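Local coordinates for putative uncharacterized protein (Emericella nidulans, PDB 3PGB) that probably oxidises primary amines as a dimeric copper amine oxidase, using a copper ion and a topaquinone cofactor formed from one of its own tyrosines, at residues 396-401 with 508-512; 248-254 with 306-312; 53-59 with 334-340. All blocks are in the same frame, centred on the assembly; numbering follows the deposited sequence.

Contact 1. Residues 396-401 with 508-512; sequences QSSVAY and IQSAY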
loop_
_atom_site.group_PDB
_atom_site.type_symbol
_atom_site.label_atom_id
_atom_site.label_comp_id
_atom_site.label_asym_id
_atom_site.label_seq_id
_atom_site.Cartn_x
_atom_site.Cartn_y
_atom_site.Cartn_z
ATOM N N GLN A 396 1.761 15.973 -27.156
ATOM C CA GLN A 396 1.918 15.407 -25.818
ATOM C C GLN A 396 2.028 16.469 -24.744
ATOM O O GLN A 396 1.562 16.256 -23.624
ATOM C CB GLN A 396 3.135 14.478 -25.742
ATOM C CG GLN A 396 2.888 13.113 -26.335
ATOM C CD GLN A 396 1.821 12.360 -25.587
ATOM O OE1 GLN A 396 2.064 11.842 -24.498
ATOM N NE2 GLN A 396 0.623 12.305 -26.163
ATOM N N SER A 397 2.632 17.608 -25.078
ATOM C CA SER A 397 2.699 18.738 -24.145
ATOM C C SER A 397 1.307 19.251 -23.769
ATOM O O SER A 397 1.085 19.692 -22.649
ATOM C CB SER A 397 3.532 19.883 -24.732
ATOM O OG SER A 397 3.558 21.003 -23.866
ATOM N N SER A 398 0.374 19.169 -24.707
ATOM C CA SER A 398 -0.943 19.776 -24.549
ATOM C C SER A 398 -2.007 18.841 -23.996
ATOM O O SER A 398 -3.079 19.308 -23.628
ATOM C CB SER A 398 -1.422 20.315 -25.896
ATOM O OG SER A 398 -0.511 21.268 -26.423
ATOM N N VAL A 399 -1.749 17.534 -23.952
ATOM C CA VAL A 399 -2.774 16.596 -23.485
ATOM C C VAL A 399 -3.016 16.732 -21.980
ATOM O O VAL A 399 -2.090 16.648 -21.172
ATOM C CB VAL A 399 -2.449 15.122 -23.822
ATOM C CG1 VAL A 399 -3.428 14.195 -23.124
ATOM C CG2 VAL A 399 -2.512 14.887 -25.315
ATOM N N ALA A 400 -4.272 16.974 -21.626
ATOM C CA ALA A 400 -4.720 16.957 -20.242
ATOM C C ALA A 400 -6.133 16.377 -20.221
ATOM O O ALA A 400 -7.114 17.107 -20.131
ATOM C CB ALA A 400 -4.685 18.352 -19.648
ATOM N N TYR A 401 -6.216 15.051 -20.334
ATOM C CA TYR A 401 -7.499 14.356 -20.393
ATOM C C TYR A 401 -8.295 14.538 -19.106
ATOM O O TYR A 401 -7.757 14.432 -18.006
ATOM C CB TYR A 401 -7.316 12.850 -20.646
ATOM C CG TYR A 401 -6.818 12.493 -22.028
ATOM C CD1 TYR A 401 -7.517 12.882 -23.159
ATOM C CD2 TYR A 401 -5.663 11.747 -22.202
ATOM C CE1 TYR A 401 -7.072 12.562 -24.417
ATOM C CE2 TYR A 401 -5.209 11.420 -23.461
ATOM C CZ TYR A 401 -5.923 11.833 -24.567
ATOM O OH TYR A 401 -5.495 11.521 -25.839
ATOM N N ILE A 508 -0.120 2.692 -22.698
ATOM C CA ILE A 508 0.273 4.056 -22.427
ATOM C C ILE A 508 0.030 4.884 -23.687
ATOM O O ILE A 508 0.026 4.349 -24.796
ATOM C CB ILE A 508 1.752 4.157 -21.959
ATOM C CG1 ILE A 508 2.732 3.827 -23.090
ATOM C CG2 ILE A 508 1.986 3.249 -20.758
ATOM C CD1 ILE A 508 4.205 4.061 -22.720
ATOM N N GLN A 509 -0.201 6.182 -23.517
ATOM C CA GLN A 509 -0.199 7.081 -24.655
ATOM C C GLN A 509 1.224 7.557 -24.843
ATOM O O GLN A 509 1.745 8.358 -24.059
ATOM C CB GLN A 509 -1.152 8.255 -24.489
ATOM C CG GLN A 509 -1.319 9.007 -25.792
ATOM C CD GLN A 509 -2.374 10.064 -25.720
ATOM O OE1 GLN A 509 -2.066 11.251 -25.638
ATOM N NE2 GLN A 509 -3.632 9.648 -25.742
ATOM N N SER A 510 1.831 7.053 -25.911
ATOM C CA SER A 510 3.260 7.161 -26.153
ATOM C C SER A 510 3.642 8.546 -26.656
ATOM O O SER A 510 2.784 9.402 -26.853
ATOM C CB SER A 510 3.643 6.099 -27.183
ATOM O OG SER A 510 5.028 6.051 -27.409
ATOM N N ALA A 511 4.940 8.763 -26.841
ATOM C CA ALA A 511 5.461 9.989 -27.438
ATOM C C ALA A 511 6.608 9.631 -28.370
ATOM O O ALA A 511 7.339 8.676 -28.112
ATOM C CB ALA A 511 5.936 10.947 -26.357
ATOM N N TYR A 512 6.757 10.385 -29.456
ATOM C CA TYR A 512 7.859 10.165 -30.395
ATOM C C TYR A 512 9.175 10.497 -29.707
ATOM O O TYR A 512 9.254 11.452 -28.933
ATOM C CB TYR A 512 7.684 11.010 -31.663
ATOM C CG TYR A 512 8.525 10.538 -32.833
ATOM C CD1 TYR A 512 8.257 9.321 -33.464
ATOM C CD2 TYR A 512 9.577 11.305 -33.312
ATOM C CE1 TYR A 512 9.022 8.882 -34.540
ATOM C CE2 TYR A 512 10.351 10.876 -34.380
ATOM C CZ TYR A 512 10.065 9.669 -34.992
ATOM O OH TYR A 512 10.831 9.254 -36.047
#
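The amide of Q509 reaches across to the hydroxyl edge of Y401 and to the amide end of Q396. The contact lies in the catalytic domain of a copper amine oxidase, close to the copper site. The Q509 side chain is about 8 Å from the bound copper ion, and the Q396 side chain is about 6 Å from that of the copper ligand H532. Q509 sends its CG opposite the backbone N (chi1 -169°), and the extended chain then carries the amide between its two partners. Its NE2 donates to Y401 OH at 2.6 Å in a nearly straight bond (170° at the hydrogen). The hydroxyl lies close to the Q509 amide plane, while the tyrosine ring stands almost perpendicular to that plane. Q509 OE1 accepts from Q396 NE2 at 2.9 Å, on a lone pair in its carbonyl plane. The two bonds hold both ends of the Q509 amide and so fix its rotation. Q396 gets there by a bend at chi2 (-63°), and its OE1 is hydrogen-bonded to S530 OG. All the touching residues are buried, so these bonds satisfy polar atoms inside the protein. Strand 374-389 lies alongside, and W222 packs against both Y401 and Q509. The Y401 side chain is about 4 Å from that of D403, the predicted proton acceptor. Carbon atoms pack around these bonds. V399 CG1 lies over one face of the Y401 ring, toward its rim. Q396 CG rests on A511 CB at 3.7 Å, and V399 CG2 meets Q509 OE1, also at 3.7 Å.

Contact 2. Residues 248-254 with 306-312; sequences FDSETLL and VDGAWAH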
loop_
_atom_site.group_PDB
_atom_site.type_symbol
_atom_site.label_atom_id
_atom_site.label_comp_id
_atom_site.label_asym_id
_atom_site.label_seq_id
_atom_site.Cartn_x
_atom_site.Cartn_y
_atom_site.Cartn_z
ATOM N N PHE A 248 -5.584 -5.791 -32.936
ATOM C CA PHE A 248 -4.723 -5.336 -31.837
ATOM C C PHE A 248 -5.018 -3.862 -31.531
ATOM O O PHE A 248 -5.369 -3.102 -32.428
ATOM C CB PHE A 248 -3.249 -5.544 -32.184
ATOM C CG PHE A 248 -2.831 -6.992 -32.203
ATOM C CD1 PHE A 248 -2.696 -7.704 -31.012
ATOM C CD2 PHE A 248 -2.577 -7.649 -33.408
ATOM C CE1 PHE A 248 -2.310 -9.038 -31.016
ATOM C CE2 PHE A 248 -2.192 -8.990 -33.425
ATOM C CZ PHE A 248 -2.058 -9.685 -32.223
ATOM N N ASP A 249 -4.892 -3.463 -30.267
ATOM C CA ASP A 249 -5.246 -2.099 -29.852
ATOM C C ASP A 249 -4.004 -1.295 -29.440
ATOM O O ASP A 249 -3.975 -0.659 -28.381
ATOM C CB ASP A 249 -6.270 -2.152 -28.706
ATOM C CG ASP A 249 -7.071 -0.865 -28.569
ATOM O OD1 ASP A 249 -7.452 -0.275 -29.598
ATOM O OD2 ASP A 249 -7.328 -0.452 -27.425
ATOM N N SER A 250 -2.993 -1.298 -30.304
ATOM C CA SER A 250 -1.670 -0.803 -29.937
ATOM C C SER A 250 -1.276 0.549 -30.563
ATOM O O SER A 250 -0.105 0.924 -30.514
ATOM C CB SER A 250 -0.635 -1.866 -30.312
ATOM O OG SER A 250 -0.612 -2.071 -31.715
ATOM N N GLU A 251 -2.234 1.290 -31.119
ATOM C CA GLU A 251 -1.907 2.514 -31.857
ATOM C C GLU A 251 -1.243 3.582 -30.993
ATOM O O GLU A 251 -0.339 4.281 -31.459
ATOM C CB GLU A 251 -3.142 3.107 -32.532
ATOM C CG GLU A 251 -2.818 4.348 -33.383
ATOM C CD GLU A 251 -3.982 4.812 -34.237
ATOM O OE1 GLU A 251 -4.203 6.040 -34.298
ATOM O OE2 GLU A 251 -4.675 3.960 -34.838
ATOM N N THR A 252 -1.678 3.704 -29.740
ATOM C CA THR A 252 -1.102 4.701 -28.837
ATOM C C THR A 252 0.388 4.449 -28.531
ATOM O O THR A 252 1.032 5.297 -27.931
ATOM C CB THR A 252 -1.902 4.834 -27.508
ATOM O OG1 THR A 252 -1.692 3.681 -26.680
ATOM C CG2 THR A 252 -3.392 5.016 -27.778
ATOM N N LEU A 253 0.920 3.295 -28.938
ATOM C CA LEU A 253 2.368 3.032 -28.925
ATOM C C LEU A 253 3.081 3.331 -30.250
ATOM O O LEU A 253 4.256 3.007 -30.386
ATOM C CB LEU A 253 2.644 1.566 -28.574
ATOM C CG LEU A 253 2.165 1.065 -27.211
ATOM C CD1 LEU A 253 2.630 -0.370 -27.004
ATOM C CD2 LEU A 253 2.649 1.971 -26.085
ATOM N N LEU A 254 2.396 3.953 -31.210
ATOM C CA LEU A 254 2.932 4.117 -32.566
ATOM C C LEU A 254 2.954 5.568 -33.094
ATOM O O LEU A 254 2.555 5.817 -34.228
ATOM C CB LEU A 254 2.126 3.235 -33.532
ATOM C CG LEU A 254 1.978 1.760 -33.144
ATOM C CD1 LEU A 254 1.081 1.037 -34.138
ATOM C CD2 LEU A 254 3.352 1.073 -33.031
ATOM N N VAL A 306 6.717 0.900 -35.798
ATOM C CA VAL A 306 5.815 -0.030 -36.471
ATOM C C VAL A 306 5.368 -1.132 -35.514
ATOM O O VAL A 306 6.141 -1.599 -34.671
ATOM C CB VAL A 306 6.453 -0.635 -37.741
ATOM C CG1 VAL A 306 7.094 0.463 -38.576
ATOM C CG2 VAL A 306 7.471 -1.696 -37.388
ATOM N N ASP A 307 4.109 -1.537 -35.654
ATOM C CA ASP A 307 3.514 -2.530 -34.774
ATOM C C ASP A 307 4.205 -3.883 -34.898
ATOM O O ASP A 307 4.708 -4.249 -35.961
ATOM C CB ASP A 307 2.009 -2.682 -35.059
ATOM C CG ASP A 307 1.240 -3.262 -33.872
ATOM O OD1 ASP A 307 1.627 -2.986 -32.719
ATOM O OD2 ASP A 307 0.236 -3.981 -34.084
ATOM N N GLY A 308 4.217 -4.612 -33.789
ATOM C CA GLY A 308 4.845 -5.925 -33.707
ATOM C C GLY A 308 4.564 -6.536 -32.351
ATOM O O GLY A 308 3.960 -5.890 -31.485
ATOM N N ALA A 309 4.999 -7.779 -32.160
ATOM C CA ALA A 309 4.752 -8.521 -30.910
ATOM C C ALA A 309 5.046 -7.700 -29.648
ATOM O O ALA A 309 4.331 -7.813 -28.648
ATOM C CB ALA A 309 5.567 -9.815 -30.895
ATOM N N TRP A 310 6.097 -6.882 -29.717
ATOM C CA TRP A 310 6.502 -5.991 -28.623
ATOM C C TRP A 310 5.367 -5.113 -28.091
ATOM O O TRP A 310 5.345 -4.793 -26.903
ATOM C CB TRP A 310 7.668 -5.096 -29.071
ATOM C CG TRP A 310 7.300 -4.061 -30.114
ATOM C CD1 TRP A 310 7.305 -4.222 -31.471
ATOM C CD2 TRP A 310 6.881 -2.709 -29.876
ATOM N NE1 TRP A 310 6.920 -3.053 -32.094
ATOM C CE2 TRP A 310 6.654 -2.110 -31.137
ATOM C CE3 TRP A 310 6.685 -1.944 -28.721
ATOM C CZ2 TRP A 310 6.235 -0.790 -31.272
ATOM C CZ3 TRP A 310 6.269 -0.627 -28.859
ATOM C CH2 TRP A 310 6.049 -0.066 -30.127
ATOM N N ALA A 311 4.444 -4.721 -28.973
ATOM C CA ALA A 311 3.300 -3.874 -28.600
ATOM C C ALA A 311 2.004 -4.651 -28.343
ATOM O O ALA A 311 0.960 -4.047 -28.096
ATOM C CB ALA A 311 3.062 -2.820 -29.678
ATOM N N HIS A 312 2.069 -5.979 -28.392
ATOM C CA HIS A 312 0.883 -6.816 -28.229
ATOM C C HIS A 312 0.886 -7.514 -26.874
ATOM O O HIS A 312 1.936 -7.733 -26.287
ATOM C CB HIS A 312 0.809 -7.841 -29.357
ATOM C CG HIS A 312 0.653 -7.231 -30.713
ATOM N ND1 HIS A 312 0.793 -7.957 -31.876
ATOM C CD2 HIS A 312 0.373 -5.963 -31.095
ATOM C CE1 HIS A 312 0.597 -7.164 -32.912
ATOM N NE2 HIS A 312 0.340 -5.949 -32.466
#
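F248 lies flat on H312 in a face-to-face stack. The ring centroids are 3.4 Å apart and the planes differ by 6°. The far face of the imidazole carries G308 O of its own segment, so H312 is sandwiched. R738 of the second subunit also packs on F248.

Hydrogen bonds meet at the carboxylate of D307. S250 OG donates to D307 OD1 at 2.6 Å, from above the carboxylate plane. H312 NE2 donates to D307 OD2 at 2.5 Å, and D245 N is a further partner of OD2. With its CG opposite the backbone N (chi1 -158°), D307 brings the carboxylate to both donors. W310 NE1 bonds to V306 O at 3.1 Å, in the indole plane, which fixes the ring against its own segment.

Apolar contacts fill the other end. L253 CD1 packs on A311 CB at 3.7 Å. L253 CB faces W310 CH2 at 4.1 Å, and L254 CD2 meets W310 CZ2 obliquely at 3.9 Å. H524 stacks on W310.

The contact joins the loop between strands 235-242 and 255-263 to the loop between helix 287-294 and strand 329-331. It is a loop-to-loop joint within the DUF1965 family region, built on two short 3-10 turns, 251-253 and 309-311, and a His-carboxylate pair that holds the imidazole in place under F248.

Contact 3. Residues 53-59 with 334-340; sequences QITPPQE and DGARYSV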
loop_
_atom_site.group_PDB
_atom_site.type_symbol
_atom_site.label_atom_id
_atom_site.label_comp_id
_atom_site.label_asym_id
_atom_site.label_seq_id
_atom_site.Cartn_x
_atom_site.Cartn_y
_atom_site.Cartn_z
ATOM N N GLN A 53 -21.585 -26.349 -0.252
ATOM C CA GLN A 53 -22.767 -25.642 -0.740
ATOM C C GLN A 53 -22.399 -24.188 -1.050
ATOM O O GLN A 53 -22.295 -23.366 -0.147
ATOM C CB GLN A 53 -23.886 -25.700 0.306
ATOM C CG GLN A 53 -24.159 -27.096 0.874
ATOM C CD GLN A 53 -25.182 -27.089 2.008
ATOM O OE1 GLN A 53 -25.882 -26.093 2.238
ATOM N NE2 GLN A 53 -25.273 -28.208 2.718
ATOM N N ILE A 54 -22.186 -23.888 -2.328
ATOM C CA ILE A 54 -21.820 -22.543 -2.760
ATOM C C ILE A 54 -23.100 -21.742 -2.969
ATOM O O ILE A 54 -23.566 -21.550 -4.095
ATOM C CB ILE A 54 -20.962 -22.567 -4.049
ATOM C CG1 ILE A 54 -19.608 -23.242 -3.779
ATOM C CG2 ILE A 54 -20.730 -21.155 -4.572
ATOM C CD1 ILE A 54 -19.641 -24.757 -3.760
ATOM N N THR A 55 -23.672 -21.287 -1.862
ATOM C CA THR A 55 -24.961 -20.630 -1.881
ATOM C C THR A 55 -24.816 -19.181 -2.328
ATOM O O THR A 55 -23.883 -18.498 -1.902
ATOM C CB THR A 55 -25.630 -20.692 -0.498
ATOM O OG1 THR A 55 -24.635 -20.564 0.520
ATOM C CG2 THR A 55 -26.336 -22.031 -0.316
ATOM N N PRO A 56 -25.747 -18.700 -3.181
ATOM C CA PRO A 56 -25.683 -17.302 -3.613
ATOM C C PRO A 56 -25.921 -16.358 -2.435
ATOM O O PRO A 56 -26.210 -16.823 -1.333
ATOM C CB PRO A 56 -26.822 -17.187 -4.645
ATOM C CG PRO A 56 -27.347 -18.562 -4.860
ATOM C CD PRO A 56 -26.974 -19.361 -3.659
ATOM N N PRO A 57 -25.793 -15.041 -2.655
ATOM C CA PRO A 57 -26.053 -14.119 -1.546
ATOM C C PRO A 57 -27.509 -14.162 -1.101
ATOM O O PRO A 57 -28.375 -14.540 -1.881
ATOM C CB PRO A 57 -25.708 -12.743 -2.132
ATOM C CG PRO A 57 -25.710 -12.918 -3.612
ATOM C CD PRO A 57 -25.383 -14.341 -3.887
ATOM N N GLN A 58 -27.771 -13.787 0.146
ATOM C CA GLN A 58 -29.141 -13.733 0.649
ATOM C C GLN A 58 -29.943 -12.691 -0.128
ATOM O O GLN A 58 -29.399 -11.662 -0.538
ATOM C CB GLN A 58 -29.166 -13.421 2.152
ATOM C CG GLN A 58 -28.582 -14.538 3.007
ATOM C CD GLN A 58 -28.690 -14.295 4.510
ATOM O OE1 GLN A 58 -28.975 -13.185 4.962
ATOM N NE2 GLN A 58 -28.456 -15.341 5.287
ATOM N N GLU A 59 -31.220 -12.993 -0.368
ATOM C CA GLU A 59 -32.160 -12.031 -0.944
ATOM C C GLU A 59 -32.819 -11.251 0.169
ATOM O O GLU A 59 -33.587 -11.814 0.938
ATOM C CB GLU A 59 -33.272 -12.728 -1.718
ATOM C CG GLU A 59 -32.891 -13.290 -3.059
ATOM C CD GLU A 59 -34.086 -13.941 -3.738
ATOM O OE1 GLU A 59 -34.041 -15.168 -3.994
ATOM O OE2 GLU A 59 -35.086 -13.223 -3.976
ATOM N N ASP A 334 -18.772 -21.971 1.465
ATOM C CA ASP A 334 -20.155 -21.710 1.868
ATOM C C ASP A 334 -20.825 -20.637 1.018
ATOM O O ASP A 334 -21.864 -20.103 1.395
ATOM C CB ASP A 334 -20.220 -21.350 3.354
ATOM C CG ASP A 334 -19.927 -22.538 4.247
ATOM O OD1 ASP A 334 -19.337 -23.516 3.747
ATOM O OD2 ASP A 334 -20.271 -22.499 5.446
ATOM N N GLY A 335 -20.251 -20.341 -0.143
ATOM C CA GLY A 335 -20.801 -19.316 -1.019
ATOM C C GLY A 335 -20.713 -17.915 -0.441
ATOM O O GLY A 335 -19.818 -17.614 0.354
ATOM N N ALA A 336 -21.661 -17.067 -0.840
ATOM C CA ALA A 336 -21.635 -15.633 -0.535
ATOM C C ALA A 336 -22.166 -15.328 0.860
ATOM O O ALA A 336 -23.342 -15.548 1.139
ATOM C CB ALA A 336 -22.452 -14.876 -1.573
ATOM N N ARG A 337 -21.309 -14.802 1.731
ATOM C CA ARG A 337 -21.721 -14.442 3.100
ATOM C C ARG A 337 -22.171 -12.981 3.215
ATOM O O ARG A 337 -21.824 -12.280 4.160
ATOM C CB ARG A 337 -20.594 -14.723 4.088
ATOM C CG ARG A 337 -20.183 -16.190 4.165
ATOM C CD ARG A 337 -19.211 -16.418 5.318
ATOM N NE ARG A 337 -18.159 -15.407 5.305
ATOM C CZ ARG A 337 -17.447 -15.015 6.356
ATOM N NH1 ARG A 337 -17.630 -15.544 7.559
ATOM N NH2 ARG A 337 -16.534 -14.070 6.191
ATOM N N TYR A 338 -22.963 -12.540 2.249
ATOM C CA TYR A 338 -23.525 -11.194 2.249
ATOM C C TYR A 338 -24.956 -11.235 1.714
ATOM O O TYR A 338 -25.458 -12.301 1.337
ATOM C CB TYR A 338 -22.646 -10.239 1.438
ATOM C CG TYR A 338 -22.301 -10.707 0.047
ATOM C CD1 TYR A 338 -21.200 -11.524 -0.179
ATOM C CD2 TYR A 338 -23.059 -10.309 -1.050
ATOM C CE1 TYR A 338 -20.869 -11.939 -1.465
ATOM C CE2 TYR A 338 -22.741 -10.726 -2.337
ATOM C CZ TYR A 338 -21.646 -11.539 -2.533
ATOM O OH TYR A 338 -21.326 -11.951 -3.796
ATOM N N SER A 339 -25.613 -10.081 1.709
ATOM C CA SER A 339 -27.010 -9.983 1.301
ATOM C C SER A 339 -27.188 -8.877 0.279
ATOM O O SER A 339 -26.532 -7.850 0.352
ATOM C CB SER A 339 -27.875 -9.715 2.525
ATOM O OG SER A 339 -27.530 -10.607 3.576
ATOM N N VAL A 340 -28.086 -9.095 -0.672
ATOM C CA VAL A 340 -28.290 -8.168 -1.776
ATOM C C VAL A 340 -29.772 -8.003 -2.108
ATOM O O VAL A 340 -30.532 -8.978 -2.103
ATOM C CB VAL A 340 -27.571 -8.661 -3.043
ATOM C CG1 VAL A 340 -28.031 -7.875 -4.269
ATOM C CG2 VAL A 340 -26.061 -8.562 -2.879
HETATM O O HOH W 1 -20.616 -25.455 2.341
#
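D334 meets the backbone at the start of 53-59. Its CA makes a CA-H...O contact with Q53 O, and a water accepts from Q53 N and probably donates to D334 OD1. T55 OG1 lies 2.9 Å from D334 O. G335 follows at positive phi, with its CA 3.3 Å from T55 O. I54 and G335 pass with their CA atoms only 3.8 Å apart, and I54 is the centre of an inverse gamma turn. A336 N then donates to T55 O at 2.8 Å, with the carbonyl pointing almost straight at it. A336 CB packs against the P57 ring. The two segments run nearly parallel, and at Q58-S339 and E59-V340 they become a short parallel ladder. It adds strand 58-59 to the edge of strand 339-341 in the catalytic beta domain of the copper amine oxidase. R337 turns away from 53-59 and forms salt bridges to E449 and to D323 of the second subunit, whose Q326 N is also hydrogen-bonded to D334 OD2. Y338 O accepts from Q58 N at 3.0 Å. With its CG between the backbone N and the carbonyl carbon (chi1 52°), Y338 lays its ring beside P57, with CE2 3.6 Å from P57 CB. Its hydroxyl is hydrogen-bonded to S426 OG. S339 pairs with Q58, and both side chains lie on one face of the ladder, where Q322 of the second subunit packs on them. V340 N donates to Q58 O at 2.9 Å, nearly straight (170° at the hydrogen), and V340 CG2 comes within 4.3 Å of P57 CB on the face away from S339.

In the fold
From the N terminus, 53-59 is the first segment met. Contact 3 pairs it with 334-340 and closes a loop of 274 residues. It ties the start of the modelled chain, with strand 58-59, to strand 339-341 of the catalytic domain. Contact 2 is nested inside that loop, joining 248-254 to 306-312. Contact 1 comes later in series, closing 396-401 onto 508-512 within the catalytic domain. Contacts 1 and 2 touch: T252 probably hydrogen-bonds through OG1 to I508 O and through O to S510 N. The DUF1965 region is thus tied to the catalytic domain near the copper site. Contact 3 lies about 45 Å from contact 1 between centres. Contacts 2 and 3 both touch the second subunit.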